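Local structure of carbohydrate esterase family 2 (CE2) (Chaetomium olivicolor, 4XVH) at residues T29-G34 and I64-G69; T41-L46 and R80-P85; Y197-S202 and Q243-R248; L253-M258 and F291-T296. The protein is a putative acetyl xylan esterase of carbohydrate esterase family 2, joining a beta-sandwich carbohydrate-binding domain to an SGNH-type hydrolase domain and probably removing acetyl groups from xylan. One frame throughout, in Å; residues are numbered along the deposited sequence.

Interaction 1: residues T29-G34 and I64-G69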
loop_
_atom_site.group_PDB
_atom_site.type_symbol
_atom_site.label_atom_id
_atom_site.label_comp_id
_atom_site.label_asym_id
_atom_site.label_seq_id
_atom_site.Cartn_x
_atom_site.Cartn_y
_atom_site.Cartn_z
ATOM N N THR A 29 6.797 18.281 -26.188
ATOM C CA THR A 29 8.065 17.574 -26.061
ATOM C C THR A 29 8.460 17.349 -24.600
ATOM O O THR A 29 9.348 16.550 -24.306
ATOM C CB THR A 29 9.183 18.329 -26.772
ATOM O OG1 THR A 29 9.226 19.666 -26.275
ATOM C CG2 THR A 29 8.907 18.396 -28.265
ATOM N N SER A 30 7.781 18.027 -23.681
ATOM C CA SER A 30 8.186 17.952 -22.283
ATOM C C SER A 30 7.070 18.340 -21.317
ATOM O O SER A 30 6.214 19.173 -21.644
ATOM C CB SER A 30 9.404 18.860 -22.045
ATOM O OG SER A 30 9.792 18.816 -20.683
ATOM N N ALA A 31 7.097 17.733 -20.130
ATOM C CA ALA A 31 6.227 18.125 -19.018
ATOM C C ALA A 31 7.023 18.109 -17.713
ATOM O O ALA A 31 7.971 17.332 -17.555
ATOM C CB ALA A 31 5.004 17.201 -18.921
ATOM N N THR A 32 6.643 18.980 -16.784
ATOM C CA THR A 32 7.311 19.013 -15.483
ATOM C C THR A 32 6.299 18.966 -14.350
ATOM O O THR A 32 5.336 19.738 -14.321
ATOM C CB THR A 32 8.198 20.270 -15.315
ATOM O OG1 THR A 32 9.135 20.354 -16.397
ATOM C CG2 THR A 32 8.971 20.196 -13.997
ATOM N N ILE A 33 6.504 18.019 -13.438
ATOM C CA ILE A 33 5.715 17.936 -12.215
ATOM C C ILE A 33 6.419 18.731 -11.148
ATOM O O ILE A 33 7.383 18.268 -10.580
ATOM C CB ILE A 33 5.533 16.496 -11.755
ATOM C CG1 ILE A 33 4.949 15.658 -12.882
ATOM C CG2 ILE A 33 4.644 16.452 -10.525
ATOM C CD1 ILE A 33 5.086 14.182 -12.653
ATOM N N GLY A 34 5.955 19.953 -10.907
ATOM C CA GLY A 34 6.594 20.797 -9.922
ATOM C C GLY A 34 6.557 20.175 -8.532
ATOM O O GLY A 34 5.656 19.425 -8.199
ATOM N N ILE A 64 10.039 17.252 -11.232
ATOM C CA ILE A 64 10.313 16.009 -11.923
ATOM C C ILE A 64 9.924 16.178 -13.378
ATOM O O ILE A 64 8.740 16.300 -13.682
ATOM C CB ILE A 64 9.493 14.842 -11.329
ATOM C CG1 ILE A 64 9.865 14.577 -9.870
ATOM C CG2 ILE A 64 9.622 13.575 -12.185
ATOM C CD1 ILE A 64 8.856 13.664 -9.179
ATOM N N SER A 65 10.889 16.181 -14.283
ATOM C CA SER A 65 10.577 16.377 -15.703
ATOM C C SER A 65 10.572 15.084 -16.474
ATOM O O SER A 65 11.266 14.135 -16.110
ATOM C CB SER A 65 11.580 17.327 -16.335
ATOM O OG SER A 65 11.498 18.583 -15.701
ATOM N N THR A 66 9.771 15.048 -17.532
ATOM C CA THR A 66 9.768 13.943 -18.474
ATOM C C THR A 66 11.190 13.771 -19.073
ATOM O O THR A 66 11.988 14.715 -19.074
ATOM C CB THR A 66 8.727 14.179 -19.603
ATOM O OG1 THR A 66 8.939 15.467 -20.194
ATOM C CG2 THR A 66 7.304 14.135 -19.047
ATOM N N PRO A 67 11.519 12.560 -19.557
ATOM C CA PRO A 67 12.850 12.280 -20.122
ATOM C C PRO A 67 13.172 13.061 -21.405
ATOM O O PRO A 67 12.280 13.320 -22.225
ATOM C CB PRO A 67 12.791 10.765 -20.410
ATOM C CG PRO A 67 11.351 10.443 -20.483
ATOM C CD PRO A 67 10.718 11.329 -19.444
ATOM N N ALA A 68 14.434 13.444 -21.570
ATOM C CA ALA A 68 14.876 14.027 -22.831
ATOM C C ALA A 68 14.685 13.002 -23.929
ATOM O O ALA A 68 14.750 11.790 -23.672
ATOM C CB ALA A 68 16.331 14.457 -22.760
ATOM N N GLY A 69 14.434 13.486 -25.142
ATOM C CA GLY A 69 14.422 12.628 -26.316
ATOM C C GLY A 69 13.040 12.261 -26.832
ATOM O O GLY A 69 12.947 11.605 -27.859
HETATM O O HOH W 1 10.721 15.503 -22.160
HETATM O O HOH W 2 12.038 17.393 -20.074
#
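I33 and I64 meet through their peptide groups, the flat units of a contact without aromatic rings: I33 N lies 2.8 Å from I64 O and I64 N 2.9 Å from I33 O, each donor approaching 33-34° out of the carbonyl plane. A31 O is met differently, T66 N lying 2.9 Å from it and nearly in line with the C=O bond, with a C-H...O contact from S65 CA to the same oxygen. Of the two faces of this antiparallel pairing, one carries T32 and S65, a non-hydrogen-bonded pair whose hydroxyls share a bond of 3.0 Å from T32 OG1 to S65 OG. The other carries I33 and I64.

Past the last bridge, T66 takes over with its side chain. A chi1 of 52° sets OG1 between the backbone N and the carbonyl carbon, where it accepts from A31 N at 2.9 Å; A31 thus spends both its N-H and its C=O on one residue. T66 OG1 in turn donates to a water that binds T29 O and P67 O, and T66 CG2 packs 3.8 Å from A31 CB.

Strand 63-65 edges a four-stranded antiparallel sheet; strand 31-40, next to it, pairs on its other side with strand 88-97. A31, I33, I64 and T66 pack against F24 and F26 of strand 21-28, L46 and I48 of strand 44-48 and V77 and L79 of strand 73-81, the opposing sheet of the jelly-roll sandwich.

Interaction 2: residues T41-L46 and R80-P85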
loop_
_atom_site.group_PDB
_atom_site.type_symbol
_atom_site.label_atom_id
_atom_site.label_comp_id
_atom_site.label_asym_id
_atom_site.label_seq_id
_atom_site.Cartn_x
_atom_site.Cartn_y
_atom_site.Cartn_z
ATOM N N THR A 41 13.348 11.100 2.950
ATOM C CA THR A 41 13.782 10.442 1.725
ATOM C C THR A 41 12.556 9.806 1.077
ATOM O O THR A 41 11.576 9.491 1.752
ATOM C CB THR A 41 14.906 9.377 1.965
ATOM O OG1 THR A 41 14.506 8.489 3.009
ATOM C CG2 THR A 41 16.266 10.027 2.320
ATOM N N ASN A 42 12.608 9.670 -0.241
ATOM C CA ASN A 42 11.451 9.264 -1.034
ATOM C C ASN A 42 11.934 8.561 -2.273
ATOM O O ASN A 42 13.076 8.783 -2.685
ATOM C CB ASN A 42 10.608 10.475 -1.461
ATOM C CG ASN A 42 10.130 11.287 -0.295
ATOM O OD1 ASN A 42 9.096 10.988 0.298
ATOM N ND2 ASN A 42 10.904 12.306 0.075
ATOM N N SER A 43 11.077 7.768 -2.914
ATOM C CA SER A 43 11.382 7.397 -4.300
ATOM C C SER A 43 10.073 7.219 -5.022
ATOM O O SER A 43 9.056 6.931 -4.402
ATOM C CB SER A 43 12.242 6.131 -4.405
ATOM O OG SER A 43 11.559 4.983 -3.963
ATOM N N VAL A 44 10.110 7.429 -6.324
ATOM C CA VAL A 44 8.929 7.369 -7.145
ATOM C C VAL A 44 9.286 6.628 -8.405
ATOM O O VAL A 44 10.472 6.607 -8.808
ATOM C CB VAL A 44 8.400 8.797 -7.536
ATOM C CG1 VAL A 44 8.036 9.628 -6.302
ATOM C CG2 VAL A 44 9.456 9.520 -8.387
ATOM N N ASP A 45 8.266 6.030 -9.013
ATOM C CA ASP A 45 8.312 5.538 -10.390
ATOM C C ASP A 45 7.731 6.591 -11.308
ATOM O O ASP A 45 6.616 7.059 -11.052
ATOM C CB ASP A 45 7.480 4.263 -10.554
ATOM C CG ASP A 45 8.187 3.018 -10.094
ATOM O OD1 ASP A 45 9.372 3.089 -9.683
ATOM O OD2 ASP A 45 7.555 1.940 -10.192
ATOM N N LEU A 46 8.416 6.924 -12.393
ATOM C CA LEU A 46 7.821 7.799 -13.408
ATOM C C LEU A 46 7.635 6.965 -14.670
ATOM O O LEU A 46 8.629 6.436 -15.212
ATOM C CB LEU A 46 8.718 9.026 -13.663
ATOM C CG LEU A 46 8.193 10.016 -14.713
ATOM C CD1 LEU A 46 7.016 10.813 -14.148
ATOM C CD2 LEU A 46 9.325 10.932 -15.156
ATOM N N ARG A 80 4.095 7.465 -9.520
ATOM C CA ARG A 80 3.651 6.816 -8.301
ATOM C C ARG A 80 4.738 6.669 -7.243
ATOM O O ARG A 80 5.869 6.297 -7.573
ATOM C CB ARG A 80 3.086 5.461 -8.631
ATOM C CG ARG A 80 1.635 5.556 -9.092
ATOM C CD ARG A 80 1.145 4.204 -9.280
ATOM N NE ARG A 80 -0.193 4.083 -9.865
ATOM C CZ ARG A 80 -1.339 4.217 -9.202
ATOM N NH1 ARG A 80 -1.346 4.605 -7.936
ATOM N NH2 ARG A 80 -2.485 3.997 -9.826
ATOM N N ARG A 81 4.421 6.989 -6.004
ATOM C CA ARG A 81 5.323 6.833 -4.900
ATOM C C ARG A 81 5.626 5.368 -4.663
ATOM O O ARG A 81 4.758 4.594 -4.504
ATOM C CB ARG A 81 4.699 7.353 -3.623
ATOM C CG ARG A 81 5.313 8.569 -3.017
ATOM C CD ARG A 81 4.432 9.103 -1.926
ATOM N NE ARG A 81 4.751 8.792 -0.556
ATOM C CZ ARG A 81 5.872 9.093 0.054
ATOM N NH1 ARG A 81 6.865 9.583 -0.613
ATOM N NH2 ARG A 81 6.015 8.832 1.309
ATOM N N ARG A 82 6.884 5.054 -4.535
ATOM C CA ARG A 82 7.316 3.701 -4.198
ATOM C C ARG A 82 7.353 3.485 -2.676
ATOM O O ARG A 82 7.251 2.346 -2.200
ATOM C CB ARG A 82 8.737 3.449 -4.746
ATOM C CG ARG A 82 8.855 3.459 -6.261
ATOM C CD ARG A 82 10.272 3.755 -6.691
ATOM N NE ARG A 82 11.257 2.786 -6.207
ATOM C CZ ARG A 82 11.534 1.618 -6.808
ATOM N NH1 ARG A 82 10.913 1.254 -7.930
ATOM N NH2 ARG A 82 12.476 0.812 -6.303
ATOM N N SER A 83 7.569 4.581 -1.937
ATOM C CA SER A 83 7.962 4.520 -0.535
ATOM C C SER A 83 6.890 5.044 0.410
ATOM O O SER A 83 5.771 5.365 -0.019
ATOM C CB SER A 83 9.271 5.309 -0.317
ATOM O OG SER A 83 9.130 6.651 -0.761
ATOM N N GLU A 84 7.230 5.177 1.691
ATOM C CA GLU A 84 6.189 5.349 2.714
ATOM C C GLU A 84 6.416 6.583 3.600
ATOM O O GLU A 84 7.515 7.135 3.641
ATOM C CB GLU A 84 6.118 4.083 3.584
ATOM C CG GLU A 84 7.374 3.930 4.481
ATOM C CD GLU A 84 7.300 2.691 5.360
ATOM O OE1 GLU A 84 6.407 2.650 6.254
ATOM O OE2 GLU A 84 8.114 1.761 5.129
ATOM N N PRO A 85 5.375 7.010 4.319
ATOM C CA PRO A 85 5.487 8.248 5.096
ATOM C C PRO A 85 6.602 8.237 6.134
ATOM O O PRO A 85 7.162 9.298 6.421
ATOM C CB PRO A 85 4.121 8.366 5.794
ATOM C CG PRO A 85 3.266 7.296 5.251
ATOM C CD PRO A 85 3.990 6.524 4.217
HETATM O O HOH W 3 9.054 8.134 1.575
#
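V44 and R81 form an antiparallel non-hydrogen-bonded pair, followed by the hydrogen-bonded pair D45 and R80, with D45 N 2.8 Å from R80 O and R80 N 3.0 Å from D45 O. One bond further, R82 N reaches S43 O at 2.9 Å. There the chain of 80-85 turns out of the strand, and S83 OG replaces a carbonyl, accepting from S43 N at 3.1 Å.

R81 leaves on the V44 face; R82, past the end of the strand, starts toward 41-46. R81 directs NH1 to N42 OD1 at 2.8 Å, with amide and guanidinium planes 54° apart, while S83 O lies over one guanidinium face, toward its rim. R82 is bent at chi3 (60°), which brings NE to a weak bond with S43 OG, itself bonded to A135 O. R82 NH1 makes a salt bridge to D45 OD1 at 3.0 Å, on the syn side of the carboxylate.

Burying two guanidinium groups demands compensation, and it is met in two ways. R81 NE and NH2 bond the carbonyls of S16 and G88, neutral acceptors. R82 has D45 on one side and, through NH2, a salt bridge to D126 and a bond to A136 O; the two carboxylates are likely to stabilise its charge, and the bonds join the sandwich to the hydrolase part.

Interaction 3: residues Y197-S202 and Q243-R248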
loop_
_atom_site.group_PDB
_atom_site.type_symbol
_atom_site.label_atom_id
_atom_site.label_comp_id
_atom_site.label_asym_id
_atom_site.label_seq_id
_atom_site.Cartn_x
_atom_site.Cartn_y
_atom_site.Cartn_z
ATOM N N TYR A 197 -9.659 12.260 6.956
ATOM C CA TYR A 197 -10.183 11.753 5.672
ATOM C C TYR A 197 -11.712 11.799 5.650
ATOM O O TYR A 197 -12.357 11.150 6.465
ATOM C CB TYR A 197 -9.709 10.315 5.395
ATOM C CG TYR A 197 -10.077 9.801 3.994
ATOM C CD1 TYR A 197 -9.691 10.499 2.830
ATOM C CD2 TYR A 197 -10.787 8.622 3.840
ATOM C CE1 TYR A 197 -10.022 10.023 1.557
ATOM C CE2 TYR A 197 -11.116 8.129 2.579
ATOM C CZ TYR A 197 -10.738 8.840 1.443
ATOM O OH TYR A 197 -11.097 8.351 0.210
ATOM N N PRO A 198 -12.301 12.542 4.696
ATOM C CA PRO A 198 -13.761 12.678 4.741
ATOM C C PRO A 198 -14.508 11.512 4.082
ATOM O O PRO A 198 -15.727 11.558 4.042
ATOM C CB PRO A 198 -14.015 13.992 3.990
ATOM C CG PRO A 198 -12.904 14.141 3.052
ATOM C CD PRO A 198 -11.700 13.364 3.631
ATOM N N PHE A 199 -13.805 10.491 3.593
ATOM C CA PHE A 199 -14.490 9.409 2.868
ATOM C C PHE A 199 -15.423 9.960 1.753
ATOM O O PHE A 199 -16.653 9.746 1.770
ATOM C CB PHE A 199 -15.240 8.534 3.871
ATOM C CG PHE A 199 -14.301 7.687 4.699
ATOM C CD1 PHE A 199 -13.791 6.503 4.173
ATOM C CD2 PHE A 199 -13.874 8.109 5.951
ATOM C CE1 PHE A 199 -12.872 5.725 4.890
ATOM C CE2 PHE A 199 -12.963 7.335 6.698
ATOM C CZ PHE A 199 -12.455 6.139 6.161
ATOM N N PRO A 200 -14.838 10.702 0.791
ATOM C CA PRO A 200 -15.662 11.263 -0.286
ATOM C C PRO A 200 -16.264 10.143 -1.117
ATOM O O PRO A 200 -15.623 9.094 -1.319
ATOM C CB PRO A 200 -14.666 12.073 -1.119
ATOM C CG PRO A 200 -13.364 11.339 -0.880
ATOM C CD PRO A 200 -13.413 10.995 0.579
ATOM N N ARG A 201 -17.466 10.380 -1.604
ATOM C CA ARG A 201 -18.223 9.359 -2.309
ATOM C C ARG A 201 -17.664 9.118 -3.711
ATOM O O ARG A 201 -18.078 8.187 -4.413
ATOM C CB ARG A 201 -19.707 9.789 -2.354
ATOM C CG ARG A 201 -20.678 8.701 -2.831
ATOM C CD ARG A 201 -20.407 7.404 -2.100
ATOM N NE ARG A 201 -21.307 6.309 -2.472
ATOM C CZ ARG A 201 -21.162 5.576 -3.570
ATOM N NH1 ARG A 201 -20.193 5.866 -4.447
ATOM N NH2 ARG A 201 -22.007 4.573 -3.815
ATOM N N SER A 202 -16.731 9.972 -4.132
ATOM C CA SER A 202 -16.004 9.754 -5.384
ATOM C C SER A 202 -15.129 8.501 -5.300
ATOM O O SER A 202 -14.732 7.918 -6.340
ATOM C CB SER A 202 -15.144 10.983 -5.739
ATOM O OG SER A 202 -14.283 11.398 -4.672
ATOM N N GLN A 243 -16.984 -0.653 7.027
ATOM C CA GLN A 243 -18.292 -0.856 6.424
ATOM C C GLN A 243 -19.252 0.287 6.726
ATOM O O GLN A 243 -20.238 0.465 6.016
ATOM C CB GLN A 243 -18.902 -2.172 6.900
ATOM C CG GLN A 243 -18.229 -3.418 6.344
ATOM C CD GLN A 243 -18.821 -4.670 6.962
ATOM O OE1 GLN A 243 -19.034 -4.729 8.181
ATOM N NE2 GLN A 243 -19.154 -5.646 6.125
ATOM N N LYS A 244 -18.969 1.060 7.768
ATOM C CA LYS A 244 -19.714 2.302 7.996
ATOM C C LYS A 244 -19.630 3.193 6.748
ATOM O O LYS A 244 -20.580 3.909 6.408
ATOM C CB LYS A 244 -19.175 3.049 9.222
ATOM C CG LYS A 244 -19.580 2.425 10.552
ATOM C CD LYS A 244 -19.124 3.280 11.752
ATOM C CE LYS A 244 -19.971 3.002 13.018
ATOM N NZ LYS A 244 -19.190 2.577 14.231
ATOM N N HIS A 245 -18.486 3.137 6.056
ATOM C CA HIS A 245 -18.293 3.975 4.874
ATOM C C HIS A 245 -18.541 3.237 3.566
ATOM O O HIS A 245 -19.069 3.801 2.620
ATOM C CB HIS A 245 -16.884 4.554 4.875
ATOM C CG HIS A 245 -16.556 5.315 6.122
ATOM N ND1 HIS A 245 -17.170 6.508 6.447
ATOM C CD2 HIS A 245 -15.700 5.041 7.136
ATOM C CE1 HIS A 245 -16.693 6.945 7.597
ATOM N NE2 HIS A 245 -15.801 6.073 8.039
ATOM N N TYR A 246 -18.129 1.974 3.517
ATOM C CA TYR A 246 -18.225 1.186 2.302
ATOM C C TYR A 246 -19.021 -0.092 2.568
ATOM O O TYR A 246 -18.472 -1.188 2.557
ATOM C CB TYR A 246 -16.822 0.838 1.774
ATOM C CG TYR A 246 -15.865 2.013 1.658
ATOM C CD1 TYR A 246 -16.269 3.235 1.113
ATOM C CD2 TYR A 246 -14.544 1.889 2.071
ATOM C CE1 TYR A 246 -15.365 4.313 1.000
ATOM C CE2 TYR A 246 -13.652 2.949 1.976
ATOM C CZ TYR A 246 -14.067 4.154 1.433
ATOM O OH TYR A 246 -13.151 5.190 1.328
ATOM N N PRO A 247 -20.316 0.052 2.825
ATOM C CA PRO A 247 -21.112 -1.104 3.262
ATOM C C PRO A 247 -21.190 -2.239 2.243
ATOM O O PRO A 247 -21.440 -3.381 2.627
ATOM C CB PRO A 247 -22.506 -0.511 3.486
ATOM C CG PRO A 247 -22.527 0.705 2.649
ATOM C CD PRO A 247 -21.134 1.254 2.621
ATOM N N ARG A 248 -21.015 -1.932 0.965
ATOM C CA ARG A 248 -21.158 -2.964 -0.061
ATOM C C ARG A 248 -19.816 -3.623 -0.411
ATOM O O ARG A 248 -19.766 -4.510 -1.241
ATOM C CB ARG A 248 -21.769 -2.373 -1.333
ATOM C CG ARG A 248 -23.206 -1.838 -1.196
ATOM C CD ARG A 248 -23.610 -1.028 -2.452
ATOM N NE ARG A 248 -22.815 0.200 -2.627
ATOM C CZ ARG A 248 -21.767 0.341 -3.451
ATOM N NH1 ARG A 248 -21.344 -0.676 -4.207
ATOM N NH2 ARG A 248 -21.129 1.510 -3.514
HETATM O O HOH W 4 -13.767 7.538 0.346
#
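F199 and H245 make a face-to-face stack, their centroids 3.5 Å apart and their planes only 4° from parallel. The opposite face of the F199 ring is covered by Y197 CD2, over its centre, so the phenyl has the H245 face on one side and the edge of Y197 on the other. A second aromatic contact is an offset edge-to-face pair: the edge of F199 turns toward the face of Y246, centroids 5.7 Å apart and planes at 65°. The Y246 hydroxyl reaches the same edge, with OH 3.2 Å from F199 CD1. An alanine in place of F199 would probably leave the H245 ring without its stacking partner and free to turn.

The polar contacts run through one water, bonded to Y197 OH at 2.8 Å, P200 O at 2.9 Å and Y246 OH at 2.6 Å. It ties the two tyrosine hydroxyls together although they do not bond directly.

Like charges also meet: R201 NH2 stands 3.2 Å from R248 NH2, two donors on exposed side chains that would be expected to repel.

Together F199, H245 and Y246 form an aromatic cluster, extended by Y197, which meets R7 in a cation-pi contact. It fastens two connecting loops of the SGNH hydrolase fold, those leading into the neighbouring parallel strands 207-211 and 250-254.

Interaction 4: residues L253-M258 and F291-T296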
loop_
_atom_site.group_PDB
_atom_site.type_symbol
_atom_site.label_atom_id
_atom_site.label_comp_id
_atom_site.label_asym_id
_atom_site.label_seq_id
_atom_site.Cartn_x
_atom_site.Cartn_y
_atom_site.Cartn_z
ATOM N N LEU A 253 -9.081 -10.744 3.713
ATOM C CA LEU A 253 -8.244 -10.797 4.910
ATOM C C LEU A 253 -7.129 -11.822 4.746
ATOM O O LEU A 253 -7.379 -13.021 4.601
ATOM C CB LEU A 253 -9.103 -11.131 6.138
ATOM C CG LEU A 253 -10.388 -10.307 6.307
ATOM C CD1 LEU A 253 -11.096 -10.600 7.654
ATOM C CD2 LEU A 253 -10.173 -8.813 6.180
ATOM N N LEU A 254 -5.899 -11.352 4.742
ATOM C CA LEU A 254 -4.761 -12.224 4.442
ATOM C C LEU A 254 -3.951 -12.567 5.680
ATOM O O LEU A 254 -3.774 -11.739 6.561
ATOM C CB LEU A 254 -3.806 -11.565 3.432
ATOM C CG LEU A 254 -4.144 -11.550 1.937
ATOM C CD1 LEU A 254 -5.351 -10.664 1.617
ATOM C CD2 LEU A 254 -2.873 -11.095 1.132
ATOM N N ASN A 255 -3.413 -13.779 5.716
ATOM C CA ASN A 255 -2.443 -14.102 6.722
ATOM C C ASN A 255 -1.044 -13.734 6.185
ATOM O O ASN A 255 -0.880 -13.266 5.041
ATOM C CB ASN A 255 -2.548 -15.583 7.115
ATOM C CG ASN A 255 -2.452 -16.499 5.928
ATOM O OD1 ASN A 255 -2.118 -16.058 4.843
ATOM N ND2 ASN A 255 -2.742 -17.791 6.129
ATOM N N SER A 256 -0.039 -13.951 7.001
ATOM C CA SER A 256 1.274 -13.355 6.748
ATOM C C SER A 256 2.293 -14.311 6.142
ATOM O O SER A 256 2.560 -15.371 6.711
ATOM C CB SER A 256 1.846 -12.827 8.058
ATOM O OG SER A 256 3.174 -12.424 7.845
ATOM N N PRO A 257 2.908 -13.911 5.022
ATOM C CA PRO A 257 4.011 -14.678 4.429
ATOM C C PRO A 257 5.271 -14.670 5.311
ATOM O O PRO A 257 6.173 -15.476 5.081
ATOM C CB PRO A 257 4.277 -13.940 3.106
ATOM C CG PRO A 257 3.957 -12.489 3.442
ATOM C CD PRO A 257 2.695 -12.629 4.313
ATOM N N MET A 258 5.326 -13.774 6.306
ATOM C CA MET A 258 6.474 -13.711 7.210
ATOM C C MET A 258 6.278 -14.486 8.508
ATOM O O MET A 258 7.249 -14.686 9.235
ATOM C CB MET A 258 6.818 -12.250 7.541
ATOM C CG MET A 258 7.296 -11.472 6.323
ATOM S SD MET A 258 7.660 -9.702 6.553
ATOM C CE MET A 258 9.152 -9.810 7.584
ATOM N N PHE A 291 -11.299 -15.082 3.352
ATOM C CA PHE A 291 -9.911 -15.369 3.754
ATOM C C PHE A 291 -9.048 -15.658 2.544
ATOM O O PHE A 291 -9.444 -16.401 1.637
ATOM C CB PHE A 291 -9.842 -16.565 4.726
ATOM C CG PHE A 291 -8.464 -17.210 4.807
ATOM C CD1 PHE A 291 -7.423 -16.575 5.456
ATOM C CD2 PHE A 291 -8.223 -18.473 4.229
ATOM C CE1 PHE A 291 -6.141 -17.180 5.521
ATOM C CE2 PHE A 291 -6.970 -19.080 4.315
ATOM C CZ PHE A 291 -5.942 -18.433 4.963
ATOM N N VAL A 292 -7.869 -15.052 2.499
ATOM C CA VAL A 292 -6.979 -15.292 1.376
ATOM C C VAL A 292 -5.639 -15.747 1.968
ATOM O O VAL A 292 -5.012 -15.027 2.747
ATOM C CB VAL A 292 -6.809 -14.010 0.478
ATOM C CG1 VAL A 292 -5.752 -14.259 -0.618
ATOM C CG2 VAL A 292 -8.161 -13.574 -0.117
ATOM N N ASP A 293 -5.209 -16.956 1.619
ATOM C CA ASP A 293 -3.973 -17.500 2.175
ATOM C C ASP A 293 -2.744 -16.926 1.496
ATOM O O ASP A 293 -2.762 -16.685 0.299
ATOM C CB ASP A 293 -3.965 -19.024 2.048
ATOM C CG ASP A 293 -2.794 -19.653 2.733
ATOM O OD1 ASP A 293 -2.517 -19.336 3.922
ATOM O OD2 ASP A 293 -2.143 -20.483 2.071
ATOM N N TRP A 294 -1.692 -16.694 2.279
ATOM C CA TRP A 294 -0.386 -16.359 1.751
ATOM C C TRP A 294 0.617 -17.298 2.429
ATOM O O TRP A 294 0.996 -17.109 3.588
ATOM C CB TRP A 294 -0.037 -14.876 1.995
ATOM C CG TRP A 294 1.119 -14.369 1.169
ATOM C CD1 TRP A 294 2.033 -15.119 0.478
ATOM C CD2 TRP A 294 1.462 -12.986 0.927
ATOM N NE1 TRP A 294 2.930 -14.283 -0.186
ATOM C CE2 TRP A 294 2.601 -12.975 0.076
ATOM C CE3 TRP A 294 0.912 -11.760 1.345
ATOM C CZ2 TRP A 294 3.208 -11.781 -0.370
ATOM C CZ3 TRP A 294 1.511 -10.570 0.904
ATOM C CH2 TRP A 294 2.654 -10.599 0.053
ATOM N N PRO A 295 1.001 -18.361 1.718
ATOM C CA PRO A 295 1.899 -19.360 2.304
ATOM C C PRO A 295 3.201 -18.702 2.772
ATOM O O PRO A 295 3.700 -17.771 2.129
ATOM C CB PRO A 295 2.147 -20.338 1.162
ATOM C CG PRO A 295 1.013 -20.153 0.226
ATOM C CD PRO A 295 0.564 -18.714 0.356
ATOM N N THR A 296 3.701 -19.149 3.917
ATOM C CA THR A 296 4.992 -18.700 4.436
ATOM C C THR A 296 6.002 -18.722 3.307
ATOM O O THR A 296 6.099 -19.692 2.584
ATOM C CB THR A 296 5.476 -19.603 5.591
ATOM O OG1 THR A 296 4.497 -19.587 6.646
ATOM C CG2 THR A 296 6.828 -19.112 6.138
#
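N255 reaches the backbone of W294 through its first torsion: chi1 of 54° sets CG of N255 between its backbone N and carbonyl carbon; chi1 of -165° at W294 sets CG anti to its backbone N, on the way to P257. The N255 amide then acts as a two-ended clamp. OD1 accepts from W294 N at 2.7 Å, in the amide plane and on a lone pair; ND2 donates to D293 OD1, also at 2.7 Å and nearly straight at 171°. ND2 has a second acceptor in T275 OG1, and it lies at the edge of the F291 ring, 3.5 Å from CZ.

The W294 indole is roofed by P257. CB of the proline sits 3.5 Å from the centroid of the five-membered ring, practically on its normal, a CH-pi contact, and P257 CG lies over the centre of the ring system. L254 CD2 comes to 3.8 Å from W294 CE3. An alanine in place of W294 would probably leave the P257 ring without the aromatic face it lies on and open a gap beside L254.

The strands themselves run parallel, V292 N bonding L253 O at 3.0 Å, with L254 and V292 side by side. Strands 250-254 and 289-292 are the first and last elements of a beta-alpha-beta unit whose helix 270-285 covers L253 and F291; its K271 NZ bonds both S256 O and W294 O. Helix 309-327 lies against L254, V292 and W294, and I119 of helix 118-121 packs on P257 and W294.

Overall arrangement
From the N terminus, the chain first builds the beta sandwich, where interactions 1 and 2 cross: the loop opened at 29-34 closes at 64-69, after 41-46 has begun the loop that 80-85 closes. The two touch, L46 and V44 packing on I33 and I64, so that one edge of a four-stranded sheet is bound to the sheet facing it. The other contacts follow in series within the hydrolase domain. Interaction 3 closes a loop from 197-202 to 243-248 at the surface; interaction 4 then joins 253-258 to 291-296 at the edge of the parallel sheet. Interactions 1 and 4 lie about 40 Å apart between centres, on opposite sides of the chain's centre.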